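Local coordinates for protein putative aminopeptidase (Leishmania major, PDB 5NTH) that probably acts as an M17 leucyl aminopeptidase that removes amino acids from peptide N-termini, and binds manganese ions and actinonin, at residues F34-K39 and A189-E194; V64-P69 and D138-A143; A150-V155 and A204-I209; Y115-M120 and V155-P160; G449-D454 and V531-R536. All blocks are in the same frame, centred on the assembly; numbering follows the deposited sequence.

Interaction 1 of 5, residues F34-K39 and A189-E194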
# COMPACT_ATOMS: atom_id res chain seq x y z
N PHE A 34 38.82 -32.75 13.35
CA PHE A 34 38.37 -33.53 14.48
C PHE A 34 39.58 -34.17 15.13
O PHE A 34 40.55 -34.51 14.46
CB PHE A 34 37.36 -34.58 14.01
CG PHE A 34 36.15 -34.00 13.31
CD1 PHE A 34 36.24 -33.59 11.99
CD2 PHE A 34 34.94 -33.88 13.98
CE1 PHE A 34 35.14 -33.07 11.35
CE2 PHE A 34 33.84 -33.33 13.35
CZ PHE A 34 33.93 -32.92 12.03
N THR A 35 39.52 -34.31 16.45
CA THR A 35 40.60 -34.93 17.21
C THR A 35 39.99 -35.97 18.13
O THR A 35 39.00 -35.71 18.79
CB THR A 35 41.40 -33.86 18.01
OG1 THR A 35 42.18 -33.06 17.10
CG2 THR A 35 42.37 -34.51 19.04
N ASP A 36 40.61 -37.14 18.19
CA ASP A 36 40.07 -38.23 18.96
C ASP A 36 40.17 -37.87 20.45
O ASP A 36 41.26 -37.62 20.91
CB ASP A 36 40.89 -39.47 18.59
CG ASP A 36 40.49 -40.73 19.37
OD1 ASP A 36 39.93 -40.60 20.49
OD2 ASP A 36 40.77 -41.84 18.83
N ILE A 37 39.07 -37.83 21.19
CA ILE A 37 39.12 -37.33 22.59
C ILE A 37 40.14 -38.08 23.44
O ILE A 37 40.67 -37.55 24.43
CB ILE A 37 37.78 -37.39 23.33
CG1 ILE A 37 37.85 -36.66 24.67
CG2 ILE A 37 37.34 -38.84 23.59
CD1 ILE A 37 36.50 -36.37 25.29
N SER A 38 40.40 -39.32 23.07
CA SER A 38 41.36 -40.12 23.83
C SER A 38 42.83 -39.72 23.54
O SER A 38 43.74 -40.26 24.18
CB SER A 38 41.13 -41.61 23.54
OG SER A 38 41.71 -41.91 22.27
N LYS A 39 43.06 -38.81 22.59
CA LYS A 39 44.42 -38.35 22.21
C LYS A 39 44.67 -36.83 22.27
O LYS A 39 45.59 -36.33 21.62
CB LYS A 39 44.77 -38.84 20.82
CG LYS A 39 44.24 -40.21 20.53
CD LYS A 39 44.85 -40.77 19.27
CE LYS A 39 44.20 -42.13 18.96
NZ LYS A 39 45.07 -43.03 18.15
N ALA A 189 33.01 -42.94 17.97
CA ALA A 189 32.53 -43.74 16.82
C ALA A 189 33.14 -43.39 15.45
O ALA A 189 33.33 -44.27 14.61
CB ALA A 189 31.03 -43.66 16.75
N ALA A 190 33.42 -42.12 15.23
CA ALA A 190 34.14 -41.70 14.02
C ALA A 190 35.55 -42.31 13.91
O ALA A 190 36.07 -42.53 12.79
CB ALA A 190 34.21 -40.17 13.96
N PHE A 191 36.16 -42.56 15.07
CA PHE A 191 37.53 -43.05 15.16
C PHE A 191 37.64 -44.57 15.27
O PHE A 191 38.58 -45.15 14.79
CB PHE A 191 38.24 -42.36 16.31
CG PHE A 191 38.35 -40.89 16.10
CD1 PHE A 191 39.36 -40.36 15.29
CD2 PHE A 191 37.40 -40.03 16.63
CE1 PHE A 191 39.46 -39.00 15.06
CE2 PHE A 191 37.49 -38.67 16.41
CZ PHE A 191 38.53 -38.15 15.63
N THR A 192 36.64 -45.18 15.86
CA THR A 192 36.57 -46.62 16.00
C THR A 192 35.85 -47.31 14.82
O THR A 192 35.92 -48.54 14.71
CB THR A 192 35.90 -46.98 17.36
OG1 THR A 192 34.57 -46.43 17.45
CG2 THR A 192 36.76 -46.41 18.54
N GLN A 193 35.15 -46.56 13.96
CA GLN A 193 34.23 -47.15 12.93
C GLN A 193 33.15 -48.04 13.54
O GLN A 193 32.58 -48.89 12.83
CB GLN A 193 34.98 -47.99 11.87
CG GLN A 193 36.30 -47.41 11.38
CD GLN A 193 36.10 -46.13 10.58
OE1 GLN A 193 35.13 -46.03 9.81
NE2 GLN A 193 37.02 -45.16 10.75
N GLU A 194 32.90 -47.87 14.84
CA GLU A 194 31.89 -48.66 15.51
C GLU A 194 30.55 -48.36 14.84
O GLU A 194 30.29 -47.23 14.38
CB GLU A 194 31.84 -48.37 17.02
CG GLU A 194 30.80 -47.33 17.45
CD GLU A 194 30.93 -46.89 18.89
OE1 GLU A 194 32.08 -46.62 19.35
OE2 GLU A 194 29.88 -46.77 19.57
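Two first torsions bring Asp36 and Phe191 together. The carboxylate carbon of Asp36 stands opposite the backbone N (chi1 177°), and the ring of Phe191 stands opposite its own carbonyl carbon (chi1 -63°). Asp36 then lies across the ring toward its root. Asp36 CB sits over the centre of the Phe191 ring, 3.7 Å from the centroid and almost on the ring normal. This is a CH-pi contact. The carboxylate continues over the ring root, stacked with the two planes 29° apart, and Asp36 OD2 lies 3.6 Å from Phe191 CB. The far end of the ring meets backbone: Phe191 CZ is 3.4 Å from Asp36 N and 3.6 Å from Thr35 C. Phe34 CB approaches Phe191 CZ obliquely at 4.1 Å, while the Phe34 ring leads off toward helix 203-221.

Asp36 is fixed in place by its own turn. Ser38 N donates to Asp36 OD1 at 2.9 Å, which makes an Asx turn. The Ser38 hydroxyl OG also meets Asp36 OD1, at 2.8 Å, from the same side of the carboxylate plane. The other oxygen makes a salt bridge to Arg188, just ahead of helix 189-192. The contact therefore joins the loop after strand 32-34, at the sheet edge, to the short helix 189-192 that follows the neighbouring parallel strand 181-185.

Across the segments the contact is van der Waals and CH-pi in kind. The carboxylate is satisfied by the turn and the arginine, which probably favours its charged form, while CB covers the aromatic face.

Interaction 2 of 5, residues V64-P69 and D138-A143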
# COMPACT_ATOMS: atom_id res chain seq x y z
N VAL A 64 39.06 -34.04 31.03
CA VAL A 64 39.37 -33.21 29.89
C VAL A 64 40.50 -32.31 30.37
O VAL A 64 40.55 -31.88 31.51
CB VAL A 64 38.16 -32.41 29.33
CG1 VAL A 64 36.97 -33.33 29.06
CG2 VAL A 64 37.75 -31.29 30.27
N LEU A 65 41.40 -32.03 29.45
CA LEU A 65 42.68 -31.48 29.75
C LEU A 65 42.66 -30.01 30.15
O LEU A 65 43.68 -29.44 30.55
CB LEU A 65 43.55 -31.67 28.51
CG LEU A 65 45.05 -31.49 28.69
CD1 LEU A 65 45.57 -32.42 29.79
CD2 LEU A 65 45.75 -31.74 27.36
N PHE A 66 41.50 -29.36 30.05
CA PHE A 66 41.35 -27.97 30.46
C PHE A 66 40.54 -27.91 31.76
O PHE A 66 40.05 -26.85 32.15
CB PHE A 66 40.70 -27.14 29.33
CG PHE A 66 39.32 -27.58 28.98
CD1 PHE A 66 38.24 -27.22 29.77
CD2 PHE A 66 39.11 -28.41 27.90
CE1 PHE A 66 36.96 -27.67 29.48
CE2 PHE A 66 37.84 -28.86 27.61
CZ PHE A 66 36.75 -28.49 28.39
N TYR A 67 40.38 -29.04 32.44
CA TYR A 67 39.65 -29.01 33.71
C TYR A 67 40.53 -28.28 34.67
O TYR A 67 41.74 -28.42 34.61
CB TYR A 67 39.33 -30.38 34.29
CG TYR A 67 38.15 -30.35 35.24
CD1 TYR A 67 36.86 -30.26 34.75
CD2 TYR A 67 38.33 -30.42 36.65
CE1 TYR A 67 35.76 -30.23 35.60
CE2 TYR A 67 37.22 -30.41 37.51
CZ TYR A 67 35.94 -30.31 36.97
OH TYR A 67 34.80 -30.29 37.74
N CYS A 68 39.90 -27.47 35.50
CA CYS A 68 40.59 -26.68 36.52
C CYS A 68 39.49 -26.04 37.36
O CYS A 68 38.30 -26.19 37.04
CB CYS A 68 41.52 -25.64 35.90
SG CYS A 68 40.63 -24.44 34.91
N PRO A 69 39.86 -25.38 38.47
CA PRO A 69 38.80 -24.92 39.39
C PRO A 69 37.84 -23.87 38.82
O PRO A 69 36.65 -23.95 39.11
CB PRO A 69 39.60 -24.35 40.57
CG PRO A 69 40.88 -25.09 40.52
CD PRO A 69 41.19 -25.17 39.06
N ASP A 138 38.83 -24.88 20.21
CA ASP A 138 38.51 -26.25 20.54
C ASP A 138 37.03 -26.32 20.90
O ASP A 138 36.53 -25.50 21.67
CB ASP A 138 39.36 -26.75 21.72
CG ASP A 138 40.77 -27.18 21.31
OD1 ASP A 138 41.05 -27.46 20.14
OD2 ASP A 138 41.63 -27.26 22.19
N VAL A 139 36.34 -27.29 20.30
CA VAL A 139 34.92 -27.45 20.51
C VAL A 139 34.68 -28.83 21.12
O VAL A 139 34.84 -29.86 20.44
CB VAL A 139 34.14 -27.33 19.20
CG1 VAL A 139 32.66 -27.51 19.45
CG2 VAL A 139 34.40 -25.98 18.59
N TYR A 140 34.31 -28.82 22.40
CA TYR A 140 34.14 -30.04 23.13
C TYR A 140 32.67 -30.25 23.17
O TYR A 140 31.96 -29.49 23.81
CB TYR A 140 34.73 -29.95 24.55
CG TYR A 140 36.20 -30.36 24.62
CD1 TYR A 140 37.21 -29.47 24.21
CD2 TYR A 140 36.60 -31.62 25.10
CE1 TYR A 140 38.57 -29.81 24.30
CE2 TYR A 140 37.95 -31.98 25.18
CZ TYR A 140 38.94 -31.07 24.78
OH TYR A 140 40.28 -31.37 24.82
N VAL A 141 32.22 -31.31 22.50
CA VAL A 141 30.81 -31.65 22.42
C VAL A 141 30.46 -32.94 23.12
O VAL A 141 30.99 -33.98 22.81
CB VAL A 141 30.37 -31.82 20.98
CG1 VAL A 141 28.84 -31.87 20.91
CG2 VAL A 141 30.92 -30.71 20.11
N CYS A 142 29.52 -32.84 24.05
CA CYS A 142 28.97 -34.00 24.74
C CYS A 142 27.69 -34.50 24.06
O CYS A 142 26.56 -34.15 24.44
CB CYS A 142 28.71 -33.64 26.19
SG CYS A 142 30.29 -33.29 26.98
N ALA A 143 27.90 -35.33 23.04
CA ALA A 143 26.82 -35.89 22.26
C ALA A 143 27.05 -37.36 22.01
O ALA A 143 28.18 -37.75 21.66
CB ALA A 143 26.66 -35.16 20.93
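Phe66 points the edge of its ring at the face of Tyr140. The stack is T-shaped (edge-to-face): centroids are 4.8 Å apart and the planes stand at 76°. One corner leads. Phe66 CE2 hangs over the centre of the Tyr140 ring, 3.5 Å from Tyr140 CD1 and as near to Tyr140 CE1. Next along the edge, Phe66 CD2 lies 3.9 Å from Tyr140 CE1. The Phe66 ring gets there because CG is tucked between the backbone N and the carbonyl carbon (chi1 63°). Val64 helps from the same loop. Its CG2 lies over one face of the Phe66 ring, offset toward the rim, and Val64 CB touches Tyr140 CE2 obliquely at 4.2 Å.

A type I turn from Val64 to Tyr67 sets Val64 and Phe66 side by side, closed by Tyr67 N to Val64 O at 3.0 Å. Tyr140 belongs to strand 137-142, inside the N-terminal sheet between strands 46-51 and 181-185. Its side chain also packs on Val47, Leu49 and Val184. The loop before helix 69-77 thus covers part of one face of this sheet.

The contact is apolar and aromatic. The C-H edge of Phe66 faces the pi cloud of Tyr140, a favourable quadrupole match consistent with the steep angle between the rings.

Interaction 3 of 5, residues A150-V155 and A204-I209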
# COMPACT_ATOMS: atom_id res chain seq x y z
N ALA A 150 25.28 -34.61 12.49
CA ALA A 150 24.66 -33.40 13.00
C ALA A 150 25.67 -32.44 13.65
O ALA A 150 25.64 -31.23 13.44
CB ALA A 150 23.57 -33.76 13.99
N VAL A 151 26.59 -33.00 14.42
CA VAL A 151 27.70 -32.23 14.93
C VAL A 151 28.58 -31.72 13.79
O VAL A 151 28.90 -30.54 13.75
CB VAL A 151 28.56 -33.05 15.93
CG1 VAL A 151 29.74 -32.24 16.45
CG2 VAL A 151 27.71 -33.48 17.11
N ALA A 152 28.99 -32.55 12.85
CA ALA A 152 29.86 -32.01 11.82
C ALA A 152 29.19 -30.81 11.10
O ALA A 152 29.81 -29.75 10.92
CB ALA A 152 30.27 -33.07 10.83
N ASN A 153 27.91 -31.01 10.74
CA ASN A 153 27.07 -29.95 10.18
C ASN A 153 26.93 -28.72 11.09
O ASN A 153 27.24 -27.63 10.65
CB ASN A 153 25.69 -30.52 9.83
CG ASN A 153 24.78 -29.51 9.08
OD1 ASN A 153 25.24 -28.56 8.48
ND2 ASN A 153 23.48 -29.76 9.09
N ALA A 154 26.50 -28.92 12.34
CA ALA A 154 26.23 -27.83 13.32
C ALA A 154 27.42 -26.92 13.58
O ALA A 154 27.27 -25.71 13.86
CB ALA A 154 25.76 -28.40 14.65
N VAL A 155 28.60 -27.51 13.51
CA VAL A 155 29.80 -26.77 13.75
C VAL A 155 30.27 -26.10 12.51
O VAL A 155 30.60 -24.93 12.55
CB VAL A 155 30.91 -27.69 14.26
CG1 VAL A 155 32.23 -26.92 14.37
CG2 VAL A 155 30.53 -28.25 15.62
N ALA A 204 37.13 -39.03 7.69
CA ALA A 204 37.29 -38.46 6.35
C ALA A 204 35.93 -38.02 5.73
O ALA A 204 35.87 -37.05 4.98
CB ALA A 204 38.03 -39.42 5.43
N GLU A 205 34.86 -38.74 6.08
CA GLU A 205 33.49 -38.35 5.74
C GLU A 205 33.05 -37.06 6.43
O GLU A 205 32.54 -36.13 5.80
CB GLU A 205 32.51 -39.49 6.04
CG GLU A 205 32.36 -40.43 4.84
CD GLU A 205 31.84 -41.83 5.17
OE1 GLU A 205 32.48 -42.53 6.03
OE2 GLU A 205 30.81 -42.23 4.55
N LEU A 206 33.25 -36.96 7.73
CA LEU A 206 32.84 -35.74 8.43
C LEU A 206 33.55 -34.51 7.86
O LEU A 206 32.94 -33.45 7.75
CB LEU A 206 33.09 -35.87 9.92
CG LEU A 206 32.34 -37.03 10.56
CD1 LEU A 206 32.71 -37.08 12.03
CD2 LEU A 206 30.83 -36.94 10.38
N GLU A 207 34.82 -34.66 7.47
CA GLU A 207 35.54 -33.60 6.76
C GLU A 207 34.94 -33.29 5.39
O GLU A 207 34.85 -32.12 4.97
CB GLU A 207 37.02 -33.97 6.65
CG GLU A 207 37.76 -33.80 7.98
CD GLU A 207 39.04 -34.63 8.11
OE1 GLU A 207 39.08 -35.83 7.77
OE2 GLU A 207 40.04 -34.06 8.59
N ALA A 208 34.54 -34.32 4.67
CA ALA A 208 33.90 -34.11 3.39
C ALA A 208 32.57 -33.35 3.55
O ALA A 208 32.29 -32.46 2.74
CB ALA A 208 33.69 -35.43 2.68
N ILE A 209 31.79 -33.69 4.59
CA ILE A 209 30.57 -32.93 4.95
C ILE A 209 30.91 -31.48 5.31
O ILE A 209 30.32 -30.55 4.75
CB ILE A 209 29.78 -33.62 6.08
CG1 ILE A 209 29.03 -34.82 5.52
CG2 ILE A 209 28.75 -32.71 6.68
CD1 ILE A 209 28.55 -35.79 6.60
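Leu206 packs against Ala152, and its side chain can be followed outward. CB comes first: Leu206 CB lies 4.1 Å from Ala152 CB, and it also touches the ring end of Phe34. CG is set opposite the carbonyl carbon (chi1 -59°), and from it the two methyls part. Of these, CD2 turns to the partner helix, with Leu206 CD2 3.9 Å from Ala152 CB. The other branch, CD1, meets the methyl of Ala190.

One turn further on, Ile209 continues the line. Its CG2 branch lies 4.4 Å from Ala152 CB and a similar distance from the Asn153 backbone N. The small methyl of Ala152 thus faces both larger side chains. The short helix segments cross at -34°, running roughly the same way, and their axes approach to 9.3 Å.

Helix 148-156 has neighbours on several sides. Val151 packs down on strand 181-185 of the N-terminal sheet, and Ala154 touches helix 117-127. The amide of Asn153 donates to Ser452 O and Asp454 OD1, at the C-terminal end of helix 439-452. Helix 203-221 in turn reaches the catalytic part of the chain, where Ile209 packs on Thr529 and Phe532 of helix 528-536.

Interaction 4 of 5, residues Y115-M120 and V155-P160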
# COMPACT_ATOMS: atom_id res chain seq x y z
N TYR A 115 19.59 -34.23 19.14
CA TYR A 115 20.92 -33.78 19.55
C TYR A 115 20.99 -32.26 19.72
O TYR A 115 21.99 -31.77 20.21
CB TYR A 115 21.95 -34.20 18.50
CG TYR A 115 21.80 -35.62 18.02
CD1 TYR A 115 21.60 -36.68 18.93
CD2 TYR A 115 21.84 -35.92 16.66
CE1 TYR A 115 21.45 -37.98 18.50
CE2 TYR A 115 21.67 -37.23 16.22
CZ TYR A 115 21.49 -38.27 17.14
OH TYR A 115 21.33 -39.57 16.69
N ARG A 116 19.95 -31.53 19.31
CA ARG A 116 19.87 -30.07 19.37
C ARG A 116 21.00 -29.39 18.68
O ARG A 116 21.65 -28.54 19.26
CB ARG A 116 19.70 -29.55 20.81
CG ARG A 116 18.29 -29.78 21.37
CD ARG A 116 17.23 -29.07 20.52
NE ARG A 116 16.35 -28.31 21.38
CZ ARG A 116 16.23 -26.98 21.37
NH1 ARG A 116 16.91 -26.23 20.51
NH2 ARG A 116 15.43 -26.40 22.26
N ALA A 117 21.19 -29.74 17.42
CA ALA A 117 22.18 -29.11 16.54
C ALA A 117 22.00 -27.61 16.33
O ALA A 117 22.94 -26.93 15.94
CB ALA A 117 22.17 -29.81 15.19
N ASP A 118 20.80 -27.10 16.57
CA ASP A 118 20.56 -25.67 16.51
C ASP A 118 21.27 -24.90 17.61
O ASP A 118 21.89 -23.87 17.36
CB ASP A 118 19.04 -25.32 16.51
CG ASP A 118 18.21 -26.17 17.47
OD1 ASP A 118 18.77 -26.77 18.42
OD2 ASP A 118 16.99 -26.26 17.26
N SER A 119 21.15 -25.39 18.82
CA SER A 119 21.81 -24.77 19.95
C SER A 119 23.33 -24.89 19.85
O SER A 119 24.07 -23.99 20.24
CB SER A 119 21.28 -25.39 21.23
OG SER A 119 19.89 -25.12 21.32
N MET A 120 23.80 -26.01 19.30
CA MET A 120 25.23 -26.23 19.08
C MET A 120 25.77 -25.17 18.16
O MET A 120 26.80 -24.59 18.43
CB MET A 120 25.49 -27.60 18.45
CG MET A 120 25.29 -28.78 19.37
SD MET A 120 25.84 -30.36 18.65
CE MET A 120 25.55 -31.40 20.09
N VAL A 155 28.60 -27.51 13.51
CA VAL A 155 29.80 -26.77 13.75
C VAL A 155 30.27 -26.10 12.51
O VAL A 155 30.60 -24.93 12.55
CB VAL A 155 30.91 -27.69 14.26
CG1 VAL A 155 32.23 -26.92 14.37
CG2 VAL A 155 30.53 -28.25 15.62
N ALA A 156 30.35 -26.85 11.42
CA ALA A 156 30.80 -26.33 10.11
C ALA A 156 30.07 -25.07 9.71
O ALA A 156 30.67 -24.09 9.28
CB ALA A 156 30.60 -27.37 9.03
N ARG A 157 28.75 -25.11 9.90
CA ARG A 157 27.88 -24.06 9.42
C ARG A 157 27.91 -22.88 10.35
O ARG A 157 27.35 -21.84 9.99
CB ARG A 157 26.43 -24.56 9.27
CG ARG A 157 25.69 -24.71 10.59
CD ARG A 157 24.26 -25.17 10.39
NE ARG A 157 23.61 -25.42 11.68
CZ ARG A 157 22.49 -26.13 11.88
NH1 ARG A 157 21.85 -26.66 10.85
NH2 ARG A 157 22.01 -26.30 13.12
N ALA A 158 28.49 -23.04 11.54
CA ALA A 158 28.51 -22.00 12.57
C ALA A 158 29.84 -21.24 12.63
O ALA A 158 30.01 -20.33 13.43
CB ALA A 158 28.15 -22.57 13.92
N ALA A 159 30.76 -21.58 11.75
CA ALA A 159 32.05 -20.93 11.71
C ALA A 159 31.88 -19.60 11.06
O ALA A 159 30.97 -19.42 10.27
CB ALA A 159 33.03 -21.76 10.90
N PRO A 160 32.79 -18.67 11.34
CA PRO A 160 32.78 -17.42 10.56
C PRO A 160 32.87 -17.70 9.07
O PRO A 160 33.65 -18.55 8.65
CB PRO A 160 34.02 -16.63 11.07
CG PRO A 160 34.60 -17.42 12.20
CD PRO A 160 34.01 -18.82 12.16
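Arg157 reaches Ala117 with one hydrogen bond, which is weak. Arg157 NH2 lies 3.0 Å from Ala117 O, but the N-H points well off the line, at 127°. The carbonyl oxygen meets the edge of the guanidinium, near its plane. The side chain starts between the backbone N and the carbonyl carbon (chi1 75°) and then runs straight from CG to NE, which spans the gap to the other helix. Outside the two segments the group has further partners. NE donates to Ser121 OG, and NH1 donates to Gly453 O.

Van der Waals contacts sit beside this bond. Arg157 NH2 is 3.7 Å from Asp118 CA and 4.1 Å from Ala117 CB, so the group lies alongside the first turn of helix 117-127.

The two helices, 117-127 and 148-156, flank strand 137-142 in chain order and pack side by side on one face of the sheet of the N-terminal, macro-like domain. Arg157 comes just as helix 148-156 gives way to a type I turn from Ala156 to Ala159, and Arg116 is the N-cap residue of helix 117-127.

Charged and polar bonds around Asp118 form a separate group. Within 115-120, Arg116 NH1 makes a salt bridge to Asp118 OD1 at 2.8 Å, arriving from above the carboxylate plane. Ser119 N also donates to Asp118 OD1, at 2.8 Å. The other oxygen, OD2, bonds to Asn112 and to the hydroxyl of Tyr465 of the third subunit. Asp118 OD1 and Arg157 NH2 stay 6.2 Å apart, which may give a mild attraction but is too far for a salt bridge.

Interaction 5 of 5, residues G449-D454 and V531-R536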
# COMPACT_ATOMS: atom_id res chain seq x y z
N GLY A 449 16.29 -35.36 8.10
CA GLY A 449 16.33 -34.06 8.69
C GLY A 449 16.57 -34.06 10.19
O GLY A 449 17.28 -33.21 10.69
N LEU A 450 15.98 -34.98 10.92
CA LEU A 450 16.20 -35.03 12.37
C LEU A 450 17.59 -35.49 12.71
O LEU A 450 18.19 -35.03 13.67
CB LEU A 450 15.21 -35.97 13.04
CG LEU A 450 13.74 -35.65 12.87
CD1 LEU A 450 12.86 -36.68 13.59
CD2 LEU A 450 13.49 -34.22 13.35
N GLN A 451 18.09 -36.45 11.94
CA GLN A 451 19.43 -36.96 12.15
C GLN A 451 20.48 -35.99 11.68
O GLN A 451 21.54 -35.96 12.24
CB GLN A 451 19.65 -38.32 11.45
CG GLN A 451 19.19 -39.55 12.23
CD GLN A 451 19.89 -39.73 13.58
OE1 GLN A 451 19.20 -39.80 14.61
NE2 GLN A 451 21.25 -39.82 13.59
N SER A 452 20.21 -35.21 10.63
CA SER A 452 21.19 -34.30 10.03
C SER A 452 21.24 -32.93 10.67
O SER A 452 22.19 -32.22 10.45
CB SER A 452 20.91 -34.09 8.54
OG SER A 452 19.78 -33.28 8.32
N GLY A 453 20.21 -32.53 11.39
CA GLY A 453 20.04 -31.14 11.80
C GLY A 453 19.65 -30.13 10.71
O GLY A 453 19.70 -28.93 10.95
N ASP A 454 19.32 -30.62 9.51
CA ASP A 454 18.72 -29.82 8.42
C ASP A 454 17.22 -30.18 8.41
O ASP A 454 16.75 -31.03 7.66
CB ASP A 454 19.31 -30.19 7.05
CG ASP A 454 20.72 -29.63 6.80
OD1 ASP A 454 21.33 -29.00 7.68
OD2 ASP A 454 21.23 -29.81 5.67
N VAL A 531 20.65 -34.45 2.55
CA VAL A 531 20.79 -35.39 1.43
C VAL A 531 21.81 -36.50 1.69
O VAL A 531 21.62 -37.64 1.29
CB VAL A 531 21.20 -34.63 0.18
CG1 VAL A 531 21.76 -35.53 -0.90
CG2 VAL A 531 20.01 -33.89 -0.37
N PHE A 532 22.92 -36.14 2.32
CA PHE A 532 23.86 -37.12 2.77
C PHE A 532 23.16 -38.14 3.67
O PHE A 532 23.25 -39.33 3.42
CB PHE A 532 25.01 -36.43 3.48
CG PHE A 532 26.23 -37.29 3.62
CD1 PHE A 532 26.38 -38.11 4.70
CD2 PHE A 532 27.22 -37.27 2.63
CE1 PHE A 532 27.52 -38.90 4.82
CE2 PHE A 532 28.37 -38.05 2.74
CZ PHE A 532 28.52 -38.86 3.84
N GLU A 533 22.41 -37.69 4.67
CA GLU A 533 21.71 -38.63 5.57
C GLU A 533 20.68 -39.45 4.82
O GLU A 533 20.71 -40.69 4.88
CB GLU A 533 21.00 -37.91 6.72
CG GLU A 533 21.88 -37.74 7.94
CD GLU A 533 22.33 -39.06 8.58
OE1 GLU A 533 21.48 -39.98 8.75
OE2 GLU A 533 23.55 -39.17 8.92
N PHE A 534 19.79 -38.75 4.13
CA PHE A 534 18.72 -39.37 3.40
C PHE A 534 19.20 -40.51 2.50
O PHE A 534 18.64 -41.59 2.54
CB PHE A 534 17.97 -38.31 2.57
CG PHE A 534 16.85 -38.87 1.76
CD1 PHE A 534 15.66 -39.23 2.37
CD2 PHE A 534 17.00 -39.07 0.40
CE1 PHE A 534 14.62 -39.77 1.63
CE2 PHE A 534 15.97 -39.60 -0.36
CZ PHE A 534 14.78 -39.96 0.26
N LEU A 535 20.26 -40.27 1.73
CA LEU A 535 20.86 -41.29 0.88
C LEU A 535 21.64 -42.36 1.65
O LEU A 535 21.60 -43.52 1.27
CB LEU A 535 21.77 -40.66 -0.15
CG LEU A 535 21.06 -39.68 -1.09
CD1 LEU A 535 21.99 -39.08 -2.11
CD2 LEU A 535 19.91 -40.39 -1.80
N ARG A 536 22.34 -41.98 2.73
CA ARG A 536 23.06 -42.96 3.52
C ARG A 536 22.08 -43.99 4.12
O ARG A 536 22.30 -45.20 3.99
CB ARG A 536 23.94 -42.33 4.62
CG ARG A 536 25.33 -42.96 4.67
CD ARG A 536 26.24 -42.54 5.82
NE ARG A 536 25.71 -42.96 7.12
CZ ARG A 536 25.22 -42.15 8.06
NH1 ARG A 536 25.18 -40.83 7.89
NH2 ARG A 536 24.76 -42.65 9.19
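The flat ends of Gln451 and Glu533 pass each other at a slant, with the amide and carboxylate planes 64° apart. The carboxylate meets the glutamine stem: Glu533 OE1 is 3.7 Å from Gln451 CB and 4.2 Å from Gln451 CG. The other oxygen is met by Arg536 of the same helix. The salt bridge modelled between Arg536 NH1 and Glu533 OE2 is unusually short, so its exact geometry is doubtful. OE2 also accepts from the hydroxyl of Thr149. The amide of Gln451 is turned to a different partner, the hydroxyl of Tyr115.

Closer to the backbones two methylenes meet, with Glu533 CG 3.8 Å from Ser452 CB. The same Glu533 CG lies 4.1 Å from the backbone atom Ser452 N. A bend at chi2 folds the Glu533 carboxylate back beside Gln451 once CG has touched the serine.

Here the end of helix 439-452 rests on helix 528-536, the last helix of the chain, in the catalytic alpha/beta domain. The contact lies away from the manganese ions. Gly453 is the first residue to leave the helix and takes a positive phi.

Ser452 helps to shape this end. Its hydroxyl sits between the backbone N and the carbonyl carbon (chi1 72°), and Asp454 N donates to Ser452 OG at 3.0 Å. That is an ST turn. The same hydroxyl also bonds to the carbonyl of Ala448, one turn back. Asp454 then turns carboxylate oxygen OD2 to Gly527 N, in the loop just ahead of helix 528-536.

Overall arrangement
The five contacts run from the N-terminal domain into the catalytic domain. Interactions 1 and 2, with centres 15 Å apart, lie in and around the six-stranded N-terminal sheet. Along the chain, interactions 2 and 4 are nested inside the loop closed by interaction 1. Interactions 3 and 4 share helix 148-156 and Val155, and their centres are 10 Å apart. Interaction 1 touches interaction 3 through Phe34, and interaction 2 touches interaction 4 through Val141 and Met120. Interaction 5 comes last in sequence, its centre 12 Å from that of interaction 3. Helix 148-156 and the residues after it thus link the N-terminal sheet to helices of the catalytic domain, all away from the manganese site.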